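Local coordinates for uracil-DNA glycosylase (Epstein-Barr virus, PDB 6LYJ), which belongs to the uracil-DNA glycosylase superfamily and folds as an alpha/beta domain around a four-stranded parallel sheet flanked by helices, at residues A[119-122]-A[123-127]; A[228-231]-A[232-235]; A[239-242]-A[243-246]. All coordinates share one frame; numbering follows the deposited sequence.

Interaction 1. Residues A[119-122]-A[123-127]; sequences YAEL and HRSLP
Glu-121 and Arg-124, one helical turn apart, form a salt bridge that shows how a local ion pair can be held by more than its two members. The two side chains run alongside each other, and the guanidinium takes the carboxylate side-on, one nitrogen to each oxygen. Arg-124 NE donates to Glu-121 OE1 over 2.9 Å in an almost straight bond (174°), while Arg-124 NH2 meets the syn lone pair of Glu-121 OE2 at 2.8 Å. The carboxylate lies at the guanidinium edge, with the two planes turned 31° apart. A bend at chi3 of the arginine and another at chi2 of the glutamate bring the charged groups together. OE1 also accepts from Gly-232 N and OE2 from Asn-234 N, and water 1 links OE2 to Ser-125 OG. So many donors would probably stabilise the ionised carboxylate.

This bonding belongs to the C-terminal end of helix 113-125, which in this alpha/beta fold packs beside the loop leading into helix 235-245. Backbone N-H groups of His-123 and Arg-124 continue the helical pattern, donating to the carbonyls of Tyr-119 and Ala-120. The carbonyl of Glu-121 is held twice by one residue: Ser-125 N donates to Glu-121 O at 2.9 Å and Ser-125 OG at 2.8 Å, from opposite faces of the carbonyl plane. The serine hydroxyl can turn back to it because chi1, 61°, sets OG between its own backbone N and carbonyl carbon. Leu-126, already leaving helical geometry, still donates through N to Leu-122 O at 2.8 Å.

The apolar part of the contact is a pair of leucines lying side by side, with Leu-122 CD2 touching Leu-126 CD1 at 3.6 Å. Phe-236 and Val-237 of helix 235-245 adjoin this pair, Phe-236 against Leu-122 and Val-237 against Leu-126.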
ATOM      1  N   TYR A 119       5.565 -10.808  -3.181  1.00 21.65           N
ATOM      2  CA  TYR A 119       6.070 -11.925  -3.974  1.00 17.78           C
ATOM      3  C   TYR A 119       7.106 -12.730  -3.199  1.00 19.75           C
ATOM      4  O   TYR A 119       7.146 -13.961  -3.298  1.00 19.42           O
ATOM      5  CB  TYR A 119       6.686 -11.415  -5.279  1.00 19.64           C
ATOM      6  CG  TYR A 119       5.707 -10.873  -6.295  1.00 20.68           C
ATOM      7  CD1 TYR A 119       4.340 -11.072  -6.157  1.00 13.99           C
ATOM      8  CD2 TYR A 119       6.160 -10.179  -7.410  1.00 21.08           C
ATOM      9  CE1 TYR A 119       3.452 -10.566  -7.086  1.00 13.78           C
ATOM     10  CE2 TYR A 119       5.282  -9.686  -8.353  1.00 17.42           C
ATOM     11  CZ  TYR A 119       3.931  -9.884  -8.189  1.00 14.65           C
ATOM     12  OH  TYR A 119       3.061  -9.400  -9.135  1.00 15.01           O
ATOM     13  N   ALA A 120       7.975 -12.045  -2.447  1.00 15.83           N
ATOM     14  CA  ALA A 120       9.011 -12.740  -1.687  1.00 17.13           C
ATOM     15  C   ALA A 120       8.402 -13.642  -0.622  1.00 18.22           C
ATOM     16  O   ALA A 120       8.868 -14.766  -0.401  1.00 18.71           O
ATOM     17  CB  ALA A 120       9.969 -11.729  -1.051  1.00 18.23           C
ATOM     18  N   GLU A 121       7.356 -13.163   0.053  1.00 20.45           N
ATOM     19  CA  GLU A 121       6.695 -14.001   1.051  1.00 21.55           C
ATOM     20  C   GLU A 121       5.952 -15.163   0.398  1.00 20.61           C
ATOM     21  O   GLU A 121       5.953 -16.284   0.924  1.00 20.79           O
ATOM     22  CB  GLU A 121       5.747 -13.158   1.903  1.00 24.39           C
ATOM     23  CG  GLU A 121       4.750 -13.965   2.730  1.00 26.37           C
ATOM     24  CD  GLU A 121       5.400 -14.916   3.726  1.00 28.24           C
ATOM     25  OE1 GLU A 121       6.585 -14.728   4.083  1.00 27.28           O
ATOM     26  OE2 GLU A 121       4.708 -15.861   4.161  1.00 28.81           O
ATOM     27  N   LEU A 122       5.342 -14.923  -0.764  1.00 17.01           N
ATOM     28  CA  LEU A 122       4.706 -16.013  -1.497  1.00 19.01           C
ATOM     29  C   LEU A 122       5.729 -17.077  -1.881  1.00 24.32           C
ATOM     30  O   LEU A 122       5.460 -18.280  -1.786  1.00 23.87           O
ATOM     31  CB  LEU A 122       4.004 -15.465  -2.737  1.00 19.37           C
ATOM     32  CG  LEU A 122       2.612 -14.866  -2.538  1.00 17.89           C
ATOM     33  CD1 LEU A 122       2.309 -13.912  -3.673  1.00 15.80           C
ATOM     34  CD2 LEU A 122       1.549 -15.945  -2.454  1.00 17.50           C
ATOM     35  N   HIS A 123       6.907 -16.642  -2.331  1.00 26.27           N
ATOM     36  CA  HIS A 123       7.948 -17.570  -2.760  1.00 26.20           C
ATOM     37  C   HIS A 123       8.520 -18.346  -1.581  1.00 25.77           C
ATOM     38  O   HIS A 123       8.827 -19.540  -1.704  1.00 25.20           O
ATOM     39  CB  HIS A 123       9.047 -16.798  -3.490  1.00 24.68           C
ATOM     40  CG  HIS A 123      10.120 -17.668  -4.064  1.00 34.24           C
ATOM     41  ND1 HIS A 123      11.438 -17.272  -4.130  1.00 38.54           N
ATOM     42  CD2 HIS A 123      10.072 -18.910  -4.599  1.00 37.39           C
ATOM     43  CE1 HIS A 123      12.157 -18.236  -4.679  1.00 38.95           C
ATOM     44  NE2 HIS A 123      11.351 -19.241  -4.973  1.00 39.36           N
ATOM     45  N   ARG A 124       8.684 -17.685  -0.431  1.00 24.48           N
ATOM     46  CA  ARG A 124       9.116 -18.388   0.775  1.00 24.69           C
ATOM     47  C   ARG A 124       8.097 -19.440   1.198  1.00 26.84           C
ATOM     48  O   ARG A 124       8.460 -20.574   1.533  1.00 27.32           O
ATOM     49  CB  ARG A 124       9.355 -17.391   1.912  1.00 24.51           C
ATOM     50  CG  ARG A 124       9.824 -18.036   3.217  1.00 22.54           C
ATOM     51  CD  ARG A 124       9.486 -17.170   4.432  1.00 19.53           C
ATOM     52  NE  ARG A 124       8.051 -17.131   4.703  1.00 24.77           N
ATOM     53  CZ  ARG A 124       7.369 -18.109   5.292  1.00 26.67           C
ATOM     54  NH1 ARG A 124       7.989 -19.214   5.682  1.00 31.12           N
ATOM     55  NH2 ARG A 124       6.064 -17.983   5.495  1.00 25.85           N
ATOM     56  N   SER A 125       6.812 -19.079   1.198  1.00 26.52           N
ATOM     57  CA  SER A 125       5.784 -19.926   1.790  1.00 26.03           C
ATOM     58  C   SER A 125       5.213 -20.970   0.838  1.00 32.76           C
ATOM     59  O   SER A 125       4.690 -21.988   1.307  1.00 33.58           O
ATOM     60  CB  SER A 125       4.643 -19.059   2.331  1.00 24.90           C
ATOM     61  OG  SER A 125       4.044 -18.304   1.294  1.00 24.05           O
ATOM     62  N   LEU A 126       5.305 -20.764  -0.471  1.00 35.66           N
ATOM     63  CA  LEU A 126       4.646 -21.629  -1.450  1.00 35.25           C
ATOM     64  C   LEU A 126       5.672 -22.132  -2.453  1.00 42.18           C
ATOM     65  O   LEU A 126       6.140 -21.346  -3.302  1.00 41.93           O
ATOM     66  CB  LEU A 126       3.511 -20.900  -2.166  1.00 32.10           C
ATOM     67  CG  LEU A 126       2.354 -20.382  -1.308  1.00 34.41           C
ATOM     68  CD1 LEU A 126       1.425 -19.513  -2.142  1.00 38.34           C
ATOM     69  CD2 LEU A 126       1.587 -21.534  -0.686  1.00 32.74           C
ATOM     70  N   PRO A 127       6.073 -23.403  -2.372  1.00 52.55           N
ATOM     71  CA  PRO A 127       7.145 -23.896  -3.254  1.00 55.55           C
ATOM     72  C   PRO A 127       6.835 -23.766  -4.736  1.00 54.15           C
ATOM     73  O   PRO A 127       7.761 -23.597  -5.539  1.00 56.48           O
ATOM     74  CB  PRO A 127       7.281 -25.367  -2.836  1.00 59.70           C
ATOM     75  CG  PRO A 127       6.770 -25.409  -1.428  1.00 60.74           C
ATOM     76  CD  PRO A 127       5.638 -24.423  -1.403  1.00 57.40           C
TER
HETATM   77  O   HOH W   1       2.270 -16.918   2.993  1.00 22.59           O

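Interaction 2. Residues A[228-231]-A[232-235]; sequences QKFL and GNNH
Asn-233 closes a type II beta turn that starts at Phe-230, and its own side chain then begins an Asx turn into helix 235-245: two successive turns lead the loop after strand 207-211 into the helix. Asn-233 N donates to Phe-230 O at 2.8 Å, approaching from 43° above the carbonyl plane. With CG set between backbone N and carbonyl carbon (chi1 67°), the asparagine amide folds back beside the turn. Its OD1 accepts from His-235 N at 3.0 Å, forming the Asx turn. Its ND2, hydrogen-bonded to Ser-211 OG of the neighbouring strand, sits 3.4 Å above the ring plane of Phe-230, offset toward the rim, and also over a face of the His-235 imidazole. The amide is thus hydrogen-bonded at both ends.

Gly-232 is the third residue of the turn and takes a positive phi of 99° that suits a residue without a side chain. Its N-H is the one taken by Glu-121 of helix 113-125.

Gln-228, which precedes the turn, reaches across to Asn-233 on a chain extended beyond CG, its amide plane steeply inclined to that of Asn-233. Gln-228 CD comes within 3.5 Å of Asn-233 CA. At the end of that chain, water 2 donates both to Gln-228 OE1 at 2.5 Å and to Asn-233 O at 2.9 Å.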
ATOM      1  N   GLN A 228       4.141  -9.309  14.138  1.00 41.20           N
ATOM      2  CA  GLN A 228       4.991 -10.189  13.353  1.00 35.07           C
ATOM      3  C   GLN A 228       5.444  -9.498  12.068  1.00 26.29           C
ATOM      4  O   GLN A 228       4.738  -8.657  11.506  1.00 21.36           O
ATOM      5  CB  GLN A 228       4.231 -11.484  13.067  1.00 40.90           C
ATOM      6  CG  GLN A 228       4.481 -12.127  11.733  1.00 46.73           C
ATOM      7  CD  GLN A 228       3.790 -13.464  11.619  1.00 52.86           C
ATOM      8  OE1 GLN A 228       2.563 -13.537  11.553  1.00 53.82           O
ATOM      9  NE2 GLN A 228       4.574 -14.537  11.605  1.00 56.89           N
ATOM     10  N   LYS A 229       6.656  -9.831  11.627  1.00 22.85           N
ATOM     11  CA  LYS A 229       7.173  -9.302  10.370  1.00 27.22           C
ATOM     12  C   LYS A 229       6.365  -9.816   9.183  1.00 25.43           C
ATOM     13  O   LYS A 229       5.796 -10.909   9.217  1.00 24.83           O
ATOM     14  CB  LYS A 229       8.637  -9.709  10.192  1.00 31.51           C
ATOM     15  CG  LYS A 229       9.593  -8.951  11.078  1.00 37.68           C
ATOM     16  CD  LYS A 229       9.876  -7.600  10.477  1.00 44.27           C
ATOM     17  CE  LYS A 229      10.869  -6.819  11.303  1.00 50.42           C
ATOM     18  NZ  LYS A 229      10.519  -5.380  11.243  1.00 51.30           N
ATOM     19  N   PHE A 230       6.313  -9.010   8.119  1.00 23.15           N
ATOM     20  CA  PHE A 230       5.610  -9.450   6.919  1.00 18.67           C
ATOM     21  C   PHE A 230       6.248 -10.715   6.357  1.00 22.93           C
ATOM     22  O   PHE A 230       5.577 -11.737   6.174  1.00 22.63           O
ATOM     23  CB  PHE A 230       5.575  -8.351   5.858  1.00 20.84           C
ATOM     24  CG  PHE A 230       4.771  -8.731   4.647  1.00 20.53           C
ATOM     25  CD1 PHE A 230       3.406  -8.505   4.609  1.00 20.04           C
ATOM     26  CD2 PHE A 230       5.372  -9.364   3.567  1.00 21.58           C
ATOM     27  CE1 PHE A 230       2.656  -8.876   3.504  1.00 19.16           C
ATOM     28  CE2 PHE A 230       4.632  -9.735   2.462  1.00 22.15           C
ATOM     29  CZ  PHE A 230       3.271  -9.493   2.429  1.00 19.55           C
ATOM     30  N   LEU A 231       7.542 -10.655   6.046  1.00 21.44           N
ATOM     31  CA  LEU A 231       8.240 -11.843   5.574  1.00 27.17           C
ATOM     32  C   LEU A 231       8.228 -12.901   6.667  1.00 29.50           C
ATOM     33  O   LEU A 231       8.745 -12.678   7.766  1.00 31.11           O
ATOM     34  CB  LEU A 231       9.673 -11.497   5.173  1.00 27.94           C
ATOM     35  CG  LEU A 231      10.476 -12.649   4.566  1.00 30.16           C
ATOM     36  CD1 LEU A 231       9.933 -13.023   3.195  1.00 28.04           C
ATOM     37  CD2 LEU A 231      11.950 -12.291   4.482  1.00 33.74           C
ATOM     38  N   GLY A 232       7.628 -14.051   6.371  1.00 25.54           N
ATOM     39  CA  GLY A 232       7.412 -15.065   7.377  1.00 21.31           C
ATOM     40  C   GLY A 232       6.022 -15.085   7.978  1.00 22.44           C
ATOM     41  O   GLY A 232       5.754 -15.932   8.837  1.00 25.51           O
ATOM     42  N   ASN A 233       5.129 -14.179   7.570  1.00 18.30           N
ATOM     43  CA  ASN A 233       3.815 -14.146   8.202  1.00 23.97           C
ATOM     44  C   ASN A 233       2.941 -15.326   7.794  1.00 23.03           C
ATOM     45  O   ASN A 233       1.958 -15.614   8.487  1.00 23.69           O
ATOM     46  CB  ASN A 233       3.104 -12.812   7.918  1.00 22.56           C
ATOM     47  CG  ASN A 233       2.733 -12.617   6.451  1.00 15.34           C
ATOM     48  OD1 ASN A 233       2.762 -13.542   5.642  1.00 18.19           O
ATOM     49  ND2 ASN A 233       2.360 -11.393   6.112  1.00 15.79           N
ATOM     50  N   ASN A 234       3.270 -16.007   6.693  1.00 20.23           N
ATOM     51  CA  ASN A 234       2.598 -17.236   6.270  1.00 18.00           C
ATOM     52  C   ASN A 234       1.132 -17.002   5.908  1.00 19.75           C
ATOM     53  O   ASN A 234       0.339 -17.948   5.893  1.00 20.71           O
ATOM     54  CB  ASN A 234       2.714 -18.322   7.351  1.00 18.45           C
ATOM     55  CG  ASN A 234       2.842 -19.719   6.775  1.00 33.40           C
ATOM     56  OD1 ASN A 234       3.461 -19.918   5.731  1.00 33.06           O
ATOM     57  ND2 ASN A 234       2.260 -20.696   7.460  1.00 31.94           N
ATOM     58  N   HIS A 235       0.764 -15.761   5.565  1.00 20.89           N
ATOM     59  CA  HIS A 235      -0.649 -15.416   5.433  1.00 22.25           C
ATOM     60  C   HIS A 235      -1.323 -16.132   4.265  1.00 21.35           C
ATOM     61  O   HIS A 235      -2.511 -16.463   4.350  1.00 18.55           O
ATOM     62  CB  HIS A 235      -0.802 -13.903   5.264  1.00 20.95           C
ATOM     63  CG  HIS A 235      -0.733 -13.131   6.546  1.00 18.72           C
ATOM     64  ND1 HIS A 235      -0.987 -11.778   6.611  1.00 17.54           N
ATOM     65  CD2 HIS A 235      -0.433 -13.519   7.809  1.00 17.77           C
ATOM     66  CE1 HIS A 235      -0.854 -11.366   7.859  1.00 14.44           C
ATOM     67  NE2 HIS A 235      -0.515 -12.401   8.606  1.00 15.21           N
TER
HETATM   68  O   HOH W   2       0.512 -14.849  10.868  1.00 49.38           O

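Interaction 3. Residues A[239-242]-A[243-246]; sequences ANNF and LREK
Phe-242 and Lys-246 meet where helix 235-245 ends, Lys-246 being the first residue beyond it, and an aromatic ring and an aliphatic chain four residues apart make an i to i+4 CH-pi contact. The helix lies against the parallel sheet of the alpha/beta fold, with Ala-239 and Phe-242 touching strand 186-190.

Followed outward, the phenylalanine first meets the backbone: its CB lies 3.1 Å from Leu-243 N, and CG remains close to the same nitrogen. CG is anti to the backbone N (chi1 177°), a torsion that carries the ring off the helix and up to Lys-246. Of the ring atoms, CD2 reaches Leu-243 CD2 at 4.2 Å, a loose apolar touch. Farther out the lysine takes over: Phe-242 CE2 is approached by Lys-246 CG, and Phe-242 CE1 lies 3.7 Å from Lys-246 CE. The tip, CZ, is met by both of these lysine carbons. Lys-246 CG stands over the face, 4.0 Å from the Phe-242 ring centroid and 18° off its normal. The lysine chain, bent at chi2, then runs obliquely past the ring. The backbones of the same two residues are joined as well: Lys-246 N donates to Phe-242 O at 3.0 Å.

Elsewhere on the helix, Asn-241 and Arg-244 run side by side. Arg-244 NH2 has a salt bridge to Glu-250, while a bend at chi3 swings the guanidinium back over the helix. From 50° above the amide carbonyl plane, Arg-244 NH1 donates to Asn-241 OD1 at 2.7 Å.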
ATOM      1  N   ALA A 239      -4.354 -18.625   4.747  1.00 21.32           N
ATOM      2  CA  ALA A 239      -5.585 -18.312   4.033  1.00 20.99           C
ATOM      3  C   ALA A 239      -6.115 -19.535   3.298  1.00 25.14           C
ATOM      4  O   ALA A 239      -7.304 -19.870   3.403  1.00 17.41           O
ATOM      5  CB  ALA A 239      -5.349 -17.157   3.062  1.00 18.15           C
ATOM      6  N   ASN A 240      -5.245 -20.222   2.541  1.00 23.01           N
ATOM      7  CA  ASN A 240      -5.725 -21.407   1.831  1.00 25.15           C
ATOM      8  C   ASN A 240      -6.114 -22.531   2.790  1.00 27.53           C
ATOM      9  O   ASN A 240      -7.061 -23.275   2.508  1.00 25.13           O
ATOM     10  CB  ASN A 240      -4.682 -21.897   0.829  1.00 25.62           C
ATOM     11  CG  ASN A 240      -4.836 -21.245  -0.536  1.00 26.00           C
ATOM     12  OD1 ASN A 240      -5.890 -20.692  -0.852  1.00 21.71           O
ATOM     13  ND2 ASN A 240      -3.791 -21.321  -1.354  1.00 22.46           N
ATOM     14  N   ASN A 241      -5.409 -22.677   3.917  1.00 26.59           N
ATOM     15  CA  ASN A 241      -5.830 -23.654   4.921  1.00 25.93           C
ATOM     16  C   ASN A 241      -7.236 -23.349   5.420  1.00 21.93           C
ATOM     17  O   ASN A 241      -8.069 -24.254   5.563  1.00 21.83           O
ATOM     18  CB  ASN A 241      -4.849 -23.687   6.095  1.00 22.68           C
ATOM     19  CG  ASN A 241      -3.493 -24.241   5.711  1.00 27.65           C
ATOM     20  OD1 ASN A 241      -3.338 -24.864   4.659  1.00 32.16           O
ATOM     21  ND2 ASN A 241      -2.506 -24.039   6.576  1.00 27.70           N
ATOM     22  N   PHE A 242      -7.515 -22.072   5.688  1.00 19.56           N
ATOM     23  CA  PHE A 242      -8.847 -21.681   6.131  1.00 19.53           C
ATOM     24  C   PHE A 242      -9.885 -22.023   5.073  1.00 22.10           C
ATOM     25  O   PHE A 242     -10.916 -22.639   5.372  1.00 22.56           O
ATOM     26  CB  PHE A 242      -8.866 -20.187   6.458  1.00 23.55           C
ATOM     27  CG  PHE A 242     -10.215 -19.661   6.857  1.00 24.04           C
ATOM     28  CD1 PHE A 242     -10.664 -19.792   8.164  1.00 25.27           C
ATOM     29  CD2 PHE A 242     -11.024 -19.007   5.938  1.00 18.69           C
ATOM     30  CE1 PHE A 242     -11.903 -19.297   8.542  1.00 24.28           C
ATOM     31  CE2 PHE A 242     -12.261 -18.508   6.311  1.00 21.10           C
ATOM     32  CZ  PHE A 242     -12.701 -18.653   7.615  1.00 20.46           C
ATOM     33  N   LEU A 243      -9.607 -21.661   3.817  1.00 22.71           N
ATOM     34  CA  LEU A 243     -10.569 -21.920   2.749  1.00 22.48           C
ATOM     35  C   LEU A 243     -10.838 -23.414   2.614  1.00 23.46           C
ATOM     36  O   LEU A 243     -11.987 -23.830   2.422  1.00 24.60           O
ATOM     37  CB  LEU A 243     -10.067 -21.331   1.428  1.00 20.19           C
ATOM     38  CG  LEU A 243      -9.918 -19.804   1.383  1.00 22.49           C
ATOM     39  CD1 LEU A 243      -9.385 -19.337   0.030  1.00 18.88           C
ATOM     40  CD2 LEU A 243     -11.245 -19.124   1.704  1.00 19.24           C
ATOM     41  N   ARG A 244      -9.792 -24.237   2.718  1.00 25.86           N
ATOM     42  CA  ARG A 244      -9.980 -25.682   2.640  1.00 27.25           C
ATOM     43  C   ARG A 244     -10.837 -26.179   3.797  1.00 30.05           C
ATOM     44  O   ARG A 244     -11.736 -27.006   3.607  1.00 31.73           O
ATOM     45  CB  ARG A 244      -8.632 -26.403   2.643  1.00 27.48           C
ATOM     46  CG  ARG A 244      -8.773 -27.917   2.513  1.00 30.13           C
ATOM     47  CD  ARG A 244      -7.438 -28.633   2.324  1.00 29.90           C
ATOM     48  NE  ARG A 244      -6.470 -28.305   3.367  1.00 30.59           N
ATOM     49  CZ  ARG A 244      -5.455 -27.463   3.220  1.00 31.07           C
ATOM     50  NH1 ARG A 244      -4.623 -27.247   4.230  1.00 26.77           N
ATOM     51  NH2 ARG A 244      -5.269 -26.840   2.065  1.00 36.48           N
ATOM     52  N   GLU A 245     -10.572 -25.674   5.006  1.00 30.48           N
ATOM     53  CA  GLU A 245     -11.355 -26.065   6.176  1.00 32.06           C
ATOM     54  C   GLU A 245     -12.833 -25.715   6.010  1.00 28.37           C
ATOM     55  O   GLU A 245     -13.708 -26.457   6.474  1.00 31.42           O
ATOM     56  CB  GLU A 245     -10.774 -25.401   7.425  1.00 37.87           C
ATOM     57  CG  GLU A 245     -11.614 -25.546   8.682  1.00 47.60           C
ATOM     58  CD  GLU A 245     -11.164 -24.607   9.786  1.00 56.08           C
ATOM     59  OE1 GLU A 245     -12.034 -24.094  10.519  1.00 59.25           O
ATOM     60  OE2 GLU A 245      -9.943 -24.373   9.911  1.00 58.06           O
ATOM     61  N   LYS A 246     -13.134 -24.597   5.355  1.00 23.52           N
ATOM     62  CA  LYS A 246     -14.516 -24.169   5.181  1.00 24.59           C
ATOM     63  C   LYS A 246     -15.158 -24.742   3.921  1.00 31.73           C
ATOM     64  O   LYS A 246     -16.290 -24.371   3.593  1.00 33.56           O
ATOM     65  CB  LYS A 246     -14.594 -22.640   5.154  1.00 24.90           C
ATOM     66  CG  LYS A 246     -14.166 -21.969   6.451  1.00 24.64           C
ATOM     67  CD  LYS A 246     -15.095 -22.336   7.593  1.00 26.70           C
ATOM     68  CE  LYS A 246     -14.770 -21.537   8.848  1.00 29.56           C
ATOM     69  NZ  LYS A 246     -15.754 -21.799   9.936  1.00 31.90           N
TER

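How the interactions relate
Interactions 1 and 2 touch and form one continuous network, their centres 10 Å apart, although about a hundred residues separate them in the chain. Glu-121 joins them: its OE1 lies 2.6 Å from Gly-232 N and its OE2 lies 2.9 Å from Asn-234 N, both probable hydrogen bonds, so the end of one helix grips the loop that starts another. Arg-124 packs on Gly-232 at the same seam. Interaction 3 follows farther along that second helix, its centre 18 Å from each of the others. It adjoins interaction 2 only through the sequence, and its nearest atoms stay about 5 Å from interaction 1.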